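Local structure of GH127 beta-L-arabinofuranoside (4QK0) at residues A153-T158 against Y202-N207. The protein probably hydrolyses beta-L-arabinofuranosides, releasing L-arabinose, as a bacterial glycoside hydrolase of family GH127. Residues are numbered along the deposited sequence; the frame is centred on the assembly and turned at random.
Sequences AYFRAT and YEVTGN
Glu203 OE2 is held by salt bridges to Lys282 and Arg346, while OE1 of the same carboxylate faces Arg156 across the contact, 4.3 Å from NH1. That is too far for a salt bridge, although the opposite charges probably still attract. Glu203 O lies oblique to the guanidinium, 3.9 Å from Arg156 NH2, too long for a hydrogen bond. What the guanidinium does meet closely is a methyl group: Val204 CG2 sits over one face, 3.6 Å above the plane and displaced toward the rim. Arg156 gets there from the flank of its helix, CG lying beside the backbone N and the chain bending at chi3 (144°). The same methyl touches the edge of the Phe155 ring, near its plane, with CG2 3.7 Å from Phe155 CD2. With chi1 at 178° the ring extends from a CB directed at the other helix, which brings this edge to the valine. Val204 CG2 is thus shared between an aromatic edge and a cationic face at the surface of the mainly helical catalytic domain, consistent with the (alpha/alpha)6-barrel fold known for GH127 enzymes. Here the end of helix 140-158 meets the end of helix 194-205, and Leu164 of the intervening helix 162-177 touches both Phe155 and Val204. Away from the contact, Thr158 OG1 bonds Tyr154 O at 2.8 Å, tilted 38° out of the carbonyl plane, and Thr158 N reaches that oxygen at 3.0 Å from the opposite face. After Val204, Gly206 leaves the helix with positive phi. Thr205 OG1 accepts from Asn207 N at 3.1 Å, an ST turn, and Asn207, the N-cap of helix 208-220, accepts from Asn209 N through OD1.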
ATOM      1  N   ALA A 153       5.039  20.218  35.062  1.00 25.63           N
ATOM      2  CA  ALA A 153       3.921  19.478  35.590  1.00 24.41           C
ATOM      3  C   ALA A 153       4.128  19.064  37.055  1.00 25.46           C
ATOM      4  O   ALA A 153       3.176  19.038  37.834  1.00 25.96           O
ATOM      5  CB  ALA A 153       3.629  18.240  34.741  1.00 23.97           C
ATOM      6  N   TYR A 154       5.332  18.629  37.364  1.00 25.49           N
ATOM      7  CA  TYR A 154       5.638  18.122  38.671  1.00 28.26           C
ATOM      8  C   TYR A 154       5.576  19.287  39.688  1.00 28.60           C
ATOM      9  O   TYR A 154       5.094  19.116  40.787  1.00 26.63           O
ATOM     10  CB  TYR A 154       7.023  17.421  38.660  1.00 30.10           C
ATOM     11  CG  TYR A 154       7.248  16.579  39.886  1.00 36.19           C
ATOM     12  CD1 TYR A 154       6.658  15.333  40.003  1.00 37.80           C
ATOM     13  CD2 TYR A 154       8.008  17.050  40.965  1.00 39.67           C
ATOM     14  CE1 TYR A 154       6.819  14.558  41.135  1.00 39.28           C
ATOM     15  CE2 TYR A 154       8.187  16.282  42.102  1.00 35.51           C
ATOM     16  CZ  TYR A 154       7.588  15.034  42.180  1.00 39.24           C
ATOM     17  OH  TYR A 154       7.726  14.233  43.298  1.00 35.44           O
ATOM     18  N   PHE A 155       6.036  20.469  39.295  1.00 30.68           N
ATOM     19  CA  PHE A 155       5.871  21.640  40.143  1.00 31.94           C
ATOM     20  C   PHE A 155       4.415  21.994  40.452  1.00 31.73           C
ATOM     21  O   PHE A 155       4.040  22.213  41.605  1.00 34.28           O
ATOM     22  CB  PHE A 155       6.541  22.841  39.520  1.00 32.30           C
ATOM     23  CG  PHE A 155       6.348  24.079  40.323  1.00 33.83           C
ATOM     24  CD1 PHE A 155       6.871  24.160  41.618  1.00 35.99           C
ATOM     25  CD2 PHE A 155       5.613  25.135  39.833  1.00 33.24           C
ATOM     26  CE1 PHE A 155       6.669  25.280  42.399  1.00 36.59           C
ATOM     27  CE2 PHE A 155       5.416  26.272  40.606  1.00 34.40           C
ATOM     28  CZ  PHE A 155       5.948  26.345  41.878  1.00 37.07           C
ATOM     29  N   ARG A 156       3.594  22.030  39.433  1.00 32.99           N
ATOM     30  CA  ARG A 156       2.185  22.372  39.587  1.00 36.42           C
ATOM     31  C   ARG A 156       1.498  21.372  40.435  1.00 39.47           C
ATOM     32  O   ARG A 156       0.572  21.736  41.141  1.00 38.77           O
ATOM     33  CB  ARG A 156       1.448  22.466  38.226  1.00 38.28           C
ATOM     34  CG  ARG A 156       1.949  23.629  37.414  1.00 43.32           C
ATOM     35  CD  ARG A 156       1.197  23.895  36.128  1.00 48.95           C
ATOM     36  NE  ARG A 156       1.211  25.346  36.027  1.00 59.09           N
ATOM     37  CZ  ARG A 156       1.354  26.055  34.925  1.00 63.76           C
ATOM     38  NH1 ARG A 156       1.481  25.447  33.748  1.00 65.28           N
ATOM     39  NH2 ARG A 156       1.353  27.391  35.036  1.00 58.35           N
ATOM     40  N   ALA A 157       1.938  20.120  40.386  1.00 35.75           N
ATOM     41  CA  ALA A 157       1.271  19.067  41.160  1.00 36.86           C
ATOM     42  C   ALA A 157       1.703  18.990  42.605  1.00 32.71           C
ATOM     43  O   ALA A 157       0.916  18.621  43.460  1.00 32.14           O
ATOM     44  CB  ALA A 157       1.532  17.687  40.524  1.00 37.03           C
ATOM     45  N   THR A 158       2.989  19.182  42.853  1.00 33.37           N
ATOM     46  CA  THR A 158       3.517  18.912  44.179  1.00 35.42           C
ATOM     47  C   THR A 158       4.021  20.145  44.907  1.00 34.27           C
ATOM     48  O   THR A 158       4.282  20.067  46.098  1.00 36.11           O
ATOM     49  CB  THR A 158       4.706  17.951  44.124  1.00 33.02           C
ATOM     50  OG1 THR A 158       5.792  18.564  43.405  1.00 28.22           O
ATOM     51  CG2 THR A 158       4.308  16.651  43.492  1.00 36.29           C
ATOM     52  N   TYR A 202       7.687  29.144  30.389  1.00 33.78           N
ATOM     53  CA  TYR A 202       7.372  30.554  30.493  1.00 35.41           C
ATOM     54  C   TYR A 202       6.129  30.803  31.356  1.00 34.12           C
ATOM     55  O   TYR A 202       6.157  31.663  32.210  1.00 31.86           O
ATOM     56  CB  TYR A 202       7.201  31.173  29.122  1.00 37.75           C
ATOM     57  CG  TYR A 202       6.587  32.535  29.194  1.00 39.41           C
ATOM     58  CD1 TYR A 202       7.329  33.642  29.663  1.00 41.39           C
ATOM     59  CD2 TYR A 202       5.274  32.732  28.832  1.00 40.63           C
ATOM     60  CE1 TYR A 202       6.762  34.909  29.747  1.00 42.28           C
ATOM     61  CE2 TYR A 202       4.688  33.994  28.926  1.00 43.66           C
ATOM     62  CZ  TYR A 202       5.427  35.073  29.387  1.00 45.70           C
ATOM     63  OH  TYR A 202       4.822  36.300  29.457  1.00 51.14           O
ATOM     64  N   GLU A 203       5.087  30.010  31.163  1.00 34.31           N
ATOM     65  CA  GLU A 203       3.835  30.214  31.872  1.00 36.26           C
ATOM     66  C   GLU A 203       4.028  30.018  33.332  1.00 37.92           C
ATOM     67  O   GLU A 203       3.363  30.631  34.124  1.00 40.17           O
ATOM     68  CB  GLU A 203       2.763  29.243  31.434  1.00 38.02           C
ATOM     69  CG  GLU A 203       2.121  29.580  30.110  1.00 43.01           C
ATOM     70  CD  GLU A 203       1.470  28.383  29.386  1.00 47.20           C
ATOM     71  OE1 GLU A 203       1.482  27.208  29.849  1.00 45.99           O
ATOM     72  OE2 GLU A 203       0.934  28.645  28.303  1.00 48.13           O
ATOM     73  N   VAL A 204       4.944  29.151  33.722  1.00 38.49           N
ATOM     74  CA  VAL A 204       5.079  28.870  35.133  1.00 34.33           C
ATOM     75  C   VAL A 204       6.130  29.741  35.765  1.00 30.07           C
ATOM     76  O   VAL A 204       6.122  29.875  36.955  1.00 33.48           O
ATOM     77  CB  VAL A 204       5.313  27.345  35.386  1.00 35.96           C
ATOM     78  CG1 VAL A 204       6.771  26.972  35.318  1.00 34.79           C
ATOM     79  CG2 VAL A 204       4.731  26.938  36.704  1.00 40.67           C
ATOM     80  N   THR A 205       7.064  30.284  35.006  1.00 29.79           N
ATOM     81  CA  THR A 205       8.126  31.084  35.586  1.00 28.96           C
ATOM     82  C   THR A 205       8.008  32.590  35.346  1.00 33.21           C
ATOM     83  O   THR A 205       8.662  33.353  36.017  1.00 34.17           O
ATOM     84  CB  THR A 205       9.513  30.718  35.009  1.00 27.82           C
ATOM     85  OG1 THR A 205       9.532  30.952  33.609  1.00 31.99           O
ATOM     86  CG2 THR A 205       9.901  29.296  35.309  1.00 31.12           C
ATOM     87  N   GLY A 206       7.296  33.005  34.302  1.00 35.53           N
ATOM     88  CA  GLY A 206       7.259  34.395  33.899  1.00 33.48           C
ATOM     89  C   GLY A 206       8.534  34.884  33.250  1.00 34.41           C
ATOM     90  O   GLY A 206       8.636  36.046  32.859  1.00 35.41           O
ATOM     91  N   ASN A 207       9.520  34.008  33.100  1.00 35.11           N
ATOM     92  CA  ASN A 207      10.768  34.380  32.434  1.00 33.50           C
ATOM     93  C   ASN A 207      10.625  34.500  30.916  1.00 38.40           C
ATOM     94  O   ASN A 207      10.610  33.507  30.177  1.00 33.78           O
ATOM     95  CB  ASN A 207      11.874  33.396  32.802  1.00 32.32           C
ATOM     96  CG  ASN A 207      13.233  33.830  32.298  1.00 32.89           C
ATOM     97  OD1 ASN A 207      13.357  34.638  31.392  1.00 34.57           O
ATOM     98  ND2 ASN A 207      14.258  33.264  32.873  1.00 35.69           N
TER